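Local structure of hemoglobin subunit beta (Mustelus griseus, 1GCV) at residues L28-M31 and F32-P36; K13-G17 and T18-T22. The protein carries oxygen from the gills to the peripheral tissues as the haem-bearing beta chain of a heterotetramer of two alpha and two beta globins. All coordinates share one frame; numbering follows the deposited sequence.

Interaction 1: residues L28-M31 and F32-P36; sequences LDRM and FKVYP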
loop_
_atom_site.group_PDB
_atom_site.type_symbol
_atom_site.label_atom_id
_atom_site.label_comp_id
_atom_site.label_asym_id
_atom_site.label_seq_id
_atom_site.Cartn_x
_atom_site.Cartn_y
_atom_site.Cartn_z
ATOM N N LEU B 28 -7.776 20.113 2.807
ATOM C CA LEU B 28 -9.006 19.372 3.060
ATOM C C LEU B 28 -9.870 19.388 1.805
ATOM O O LEU B 28 -10.383 18.354 1.380
ATOM C CB LEU B 28 -9.770 19.994 4.233
ATOM C CG LEU B 28 -9.365 19.458 5.608
ATOM C CD1 LEU B 28 -9.863 20.398 6.679
ATOM C CD2 LEU B 28 -9.933 18.063 5.817
ATOM N N ASP B 29 -10.025 20.566 1.212
ATOM C CA ASP B 29 -10.817 20.715 -0.003
ATOM C C ASP B 29 -10.205 19.896 -1.148
ATOM O O ASP B 29 -10.923 19.297 -1.954
ATOM C CB ASP B 29 -10.900 22.194 -0.401
ATOM C CG ASP B 29 -11.873 22.986 0.470
ATOM O OD1 ASP B 29 -12.818 22.392 1.042
ATOM O OD2 ASP B 29 -11.692 24.216 0.582
ATOM N N ARG B 30 -8.877 19.879 -1.219
ATOM C CA ARG B 30 -8.181 19.118 -2.248
ATOM C C ARG B 30 -8.509 17.646 -2.037
ATOM O O ARG B 30 -8.822 16.927 -2.981
ATOM C CB ARG B 30 -6.668 19.329 -2.129
ATOM C CG ARG B 30 -5.853 18.604 -3.184
ATOM C CD ARG B 30 -4.389 19.013 -3.121
ATOM N NE ARG B 30 -4.207 20.431 -3.412
ATOM C CZ ARG B 30 -4.044 20.929 -4.633
ATOM N NH1 ARG B 30 -4.038 20.125 -5.686
ATOM N NH2 ARG B 30 -3.894 22.235 -4.801
ATOM N N MET B 31 -8.451 17.214 -0.781
ATOM C CA MET B 31 -8.726 15.830 -0.419
ATOM C C MET B 31 -10.132 15.373 -0.802
ATOM O O MET B 31 -10.310 14.255 -1.290
ATOM C CB MET B 31 -8.515 15.624 1.084
ATOM C CG MET B 31 -8.688 14.184 1.534
ATOM S SD MET B 31 -8.599 13.986 3.319
ATOM C CE MET B 31 -10.127 14.743 3.811
ATOM N N PHE B 32 -11.125 16.231 -0.577
ATOM C CA PHE B 32 -12.515 15.908 -0.901
ATOM C C PHE B 32 -12.734 15.750 -2.398
ATOM O O PHE B 32 -13.663 15.070 -2.823
ATOM C CB PHE B 32 -13.461 16.994 -0.368
ATOM C CG PHE B 32 -13.498 17.089 1.135
ATOM C CD1 PHE B 32 -13.356 15.951 1.925
ATOM C CD2 PHE B 32 -13.657 18.322 1.763
ATOM C CE1 PHE B 32 -13.369 16.036 3.312
ATOM C CE2 PHE B 32 -13.671 18.418 3.151
ATOM C CZ PHE B 32 -13.525 17.271 3.926
ATOM N N LYS B 33 -11.880 16.379 -3.197
ATOM C CA LYS B 33 -11.996 16.294 -4.644
ATOM C C LYS B 33 -11.197 15.136 -5.263
ATOM O O LYS B 33 -11.700 14.428 -6.131
ATOM C CB LYS B 33 -11.560 17.620 -5.273
ATOM C CG LYS B 33 -11.624 17.640 -6.791
ATOM C CD LYS B 33 -13.059 17.575 -7.303
ATOM C CE LYS B 33 -13.922 18.676 -6.694
ATOM N NZ LYS B 33 -14.145 19.816 -7.634
ATOM N N VAL B 34 -9.957 14.939 -4.817
ATOM C CA VAL B 34 -9.112 13.874 -5.362
ATOM C C VAL B 34 -9.462 12.498 -4.798
ATOM O O VAL B 34 -9.361 11.493 -5.503
ATOM C CB VAL B 34 -7.596 14.162 -5.110
ATOM C CG1 VAL B 34 -6.738 13.118 -5.815
ATOM C CG2 VAL B 34 -7.233 15.556 -5.616
ATOM N N TYR B 35 -9.866 12.461 -3.529
ATOM C CA TYR B 35 -10.249 11.217 -2.851
ATOM C C TYR B 35 -11.661 11.425 -2.293
ATOM O O TYR B 35 -11.848 11.524 -1.080
ATOM C CB TYR B 35 -9.274 10.909 -1.699
ATOM C CG TYR B 35 -7.813 10.987 -2.089
ATOM C CD1 TYR B 35 -7.268 10.085 -3.001
ATOM C CD2 TYR B 35 -6.985 11.991 -1.581
ATOM C CE1 TYR B 35 -5.933 10.184 -3.405
ATOM C CE2 TYR B 35 -5.651 12.100 -1.978
ATOM C CZ TYR B 35 -5.133 11.193 -2.893
ATOM O OH TYR B 35 -3.822 11.301 -3.305
ATOM N N PRO B 36 -12.679 11.443 -3.181
ATOM C CA PRO B 36 -14.097 11.648 -2.852
ATOM C C PRO B 36 -14.698 10.842 -1.704
ATOM O O PRO B 36 -15.577 11.327 -0.995
ATOM C CB PRO B 36 -14.816 11.382 -4.174
ATOM C CG PRO B 36 -13.797 11.622 -5.218
ATOM C CD PRO B 36 -12.493 11.184 -4.623
#
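Arg30 O is gripped by two backbone N-H groups of the next turn: Val34 N at 2.9 Å in a nearly straight bond (168°), and Lys33 N at 3.1 Å, which is weak and also reaches weakly back to Asp29 O. Two residues earlier, Phe32 N bonds Leu28 O at 3.0 Å, and that carbonyl oxygen lies 3.3 Å above one face of the Phe32 ring, displaced toward its rim. The ring lies over it because CG stands beside the backbone N (chi1 -66°). Leu28 runs alongside, its CD2 touching Phe32 CZ at 4.1 Å. Met31 starts straight and bends only at its thioether, bringing CE to 3.5 Å from Phe32 CE1; the Met31 and Tyr35 side chains cross at about a right angle, with Met31 CG 4.2 Å from Tyr35 CD2. Tyr35 is first to leave the helical conformation, yet its N still reaches Met31 O at 2.9 Å.

Flexible, apolar Met31 suits a place close to the haem, and branched Leu28 packs on the distal His53. Long, charged Arg30 forms a salt bridge through NE with Glu103 of its own chain and hydrogen bonds through NH2 and NH1 with Phe116 O and His121 ND1 of a neighbouring subunit; Lys33 meets Asp119 of that subunit. Met31 and Leu28 thus serve the haem side, while the ends of Arg30 and Lys33, with Val34 and Tyr35, meet the neighbouring subunit.

Interaction 2: residues K13-G17 and T18-T22; sequences KTFQG and TDMKT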
loop_
_atom_site.group_PDB
_atom_site.type_symbol
_atom_site.label_atom_id
_atom_site.label_comp_id
_atom_site.label_asym_id
_atom_site.label_seq_id
_atom_site.Cartn_x
_atom_site.Cartn_y
_atom_site.Cartn_z
ATOM N N LYS B 13 9.484 26.167 12.683
ATOM C CA LYS B 13 9.514 27.456 12.007
ATOM C C LYS B 13 8.348 27.634 11.037
ATOM O O LYS B 13 7.746 28.706 10.980
ATOM C CB LYS B 13 10.835 27.632 11.256
ATOM C CG LYS B 13 11.719 28.739 11.822
ATOM C CD LYS B 13 12.329 28.338 13.166
ATOM C CE LYS B 13 11.472 28.802 14.342
ATOM N NZ LYS B 13 11.681 27.972 15.568
ATOM N N THR B 14 8.030 26.590 10.276
ATOM C CA THR B 14 6.929 26.661 9.313
ATOM C C THR B 14 5.600 26.900 10.016
ATOM O O THR B 14 4.737 27.617 9.510
ATOM C CB THR B 14 6.811 25.363 8.487
ATOM O OG1 THR B 14 8.020 25.161 7.748
ATOM C CG2 THR B 14 5.639 25.448 7.507
ATOM N N PHE B 15 5.437 26.303 11.187
ATOM C CA PHE B 15 4.205 26.462 11.934
ATOM C C PHE B 15 4.063 27.831 12.575
ATOM O O PHE B 15 2.956 28.260 12.896
ATOM C CB PHE B 15 4.108 25.390 13.009
ATOM C CG PHE B 15 3.247 24.249 12.616
ATOM C CD1 PHE B 15 3.794 23.144 11.984
ATOM C CD2 PHE B 15 1.877 24.302 12.825
ATOM C CE1 PHE B 15 2.985 22.109 11.561
ATOM C CE2 PHE B 15 1.062 23.276 12.407
ATOM C CZ PHE B 15 1.615 22.175 11.772
ATOM N N GLN B 16 5.184 28.516 12.757
ATOM C CA GLN B 16 5.170 29.831 13.376
ATOM C C GLN B 16 5.204 30.962 12.346
ATOM O O GLN B 16 4.828 32.091 12.655
ATOM C CB GLN B 16 6.352 29.952 14.348
ATOM C CG GLN B 16 7.151 31.241 14.233
ATOM C CD GLN B 16 8.641 31.027 14.406
ATOM O OE1 GLN B 16 9.446 31.497 13.596
ATOM N NE2 GLN B 16 9.019 30.313 15.464
ATOM N N GLY B 17 5.633 30.657 11.123
ATOM C CA GLY B 17 5.724 31.680 10.089
ATOM C C GLY B 17 4.878 31.492 8.839
ATOM O O GLY B 17 4.880 32.349 7.952
ATOM N N THR B 18 4.167 30.372 8.754
ATOM C CA THR B 18 3.304 30.099 7.606
ATOM C C THR B 18 1.870 29.992 8.122
ATOM O O THR B 18 1.640 29.571 9.258
ATOM C CB THR B 18 3.706 28.766 6.879
ATOM O OG1 THR B 18 4.931 28.959 6.161
ATOM C CG2 THR B 18 2.630 28.334 5.881
ATOM N N ASP B 19 0.914 30.399 7.294
ATOM C CA ASP B 19 -0.496 30.329 7.658
ATOM C C ASP B 19 -0.978 28.897 7.406
ATOM O O ASP B 19 -1.614 28.610 6.386
ATOM C CB ASP B 19 -1.296 31.317 6.808
ATOM C CG ASP B 19 -2.767 31.352 7.175
ATOM O OD1 ASP B 19 -3.133 30.891 8.281
ATOM O OD2 ASP B 19 -3.559 31.847 6.346
ATOM N N MET B 20 -0.668 28.007 8.345
ATOM C CA MET B 20 -1.031 26.601 8.234
ATOM C C MET B 20 -2.534 26.373 8.217
ATOM O O MET B 20 -3.000 25.349 7.709
ATOM C CB MET B 20 -0.387 25.799 9.369
ATOM C CG MET B 20 1.119 25.591 9.194
ATOM S SD MET B 20 1.601 24.922 7.571
ATOM C CE MET B 20 1.321 23.176 7.835
ATOM N N LYS B 21 -3.293 27.319 8.765
ATOM C CA LYS B 21 -4.748 27.200 8.777
ATOM C C LYS B 21 -5.255 27.217 7.328
ATOM O O LYS B 21 -6.095 26.404 6.941
ATOM C CB LYS B 21 -5.379 28.352 9.580
ATOM C CG LYS B 21 -6.702 28.002 10.278
ATOM C CD LYS B 21 -7.702 29.163 10.231
ATOM C CE LYS B 21 -8.781 29.018 11.301
ATOM N NZ LYS B 21 -10.118 29.502 10.850
ATOM N N THR B 22 -4.728 28.136 6.528
ATOM C CA THR B 22 -5.129 28.242 5.136
ATOM C C THR B 22 -4.622 27.042 4.362
ATOM O O THR B 22 -5.334 26.487 3.529
ATOM C CB THR B 22 -4.577 29.523 4.492
ATOM O OG1 THR B 22 -5.277 30.651 5.023
ATOM C CG2 THR B 22 -4.767 29.498 2.982
#
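Met20 lies over a face of the Phe15 ring, the two side chains crossing at about a right angle. Its CG does the touching, 4.0 Å from the ring centroid and only 17° off the normal, a CH-pi contact that falls toward the CD2 and CE2 rim. The sulfur is also above the face, but farther off, with SD 5.0 Å from the centroid. Bends at chi2 and chi3 (-83°) fold the Met20 chain back, so that CE comes within 4.1 Å of Phe15 CZ and SD within 4.1 Å of Thr14 CG2. A pliant thioether suits this place, since it can follow both a flat ring and a methyl group.

Thr14 and Thr18 lie side by side and point the same way, CG2 of Thr14 standing 3.8 Å from OG1 of Thr18. Their backbones are joined as well: Thr18 N bonds Thr14 O at 2.9 Å, with a bent N-H angle of 132°. Thr14 turns its own hydroxyl back to Glu10 O, as a buried threonine in a helix can. Gly17 ends the first helix, and Asp19 stands at the N-cap of helix 20-34. Beyond the pair, Phe15 packs on helix 50-66 and on Trp120. This is the tight corner between the A and B helices of the globin fold, closed on its inner side by a Met-aromatic contact.

Both contacts draw on helix 20-34: interaction 2 sets its beginning against the end of helix 5-17, and interaction 1 lies at its far end, where the chain leaves the helix. Their centres are 21 Å apart and their nearest atoms about 7 Å apart, so they do not touch. Helix 50-66, which carries the distal His53, joins them in space, because Phe15 packs along its C-terminal half and Leu28 on His53 and Ala54 near its start. Only interaction 1 borders the pocket directly, with the Met31 side chain about 4 Å from the haem; in interaction 2 the Phe15 side chain is about 9 Å from the haem. Interaction 1 also meets neighbouring subunits, whereas interaction 2 is touched by none.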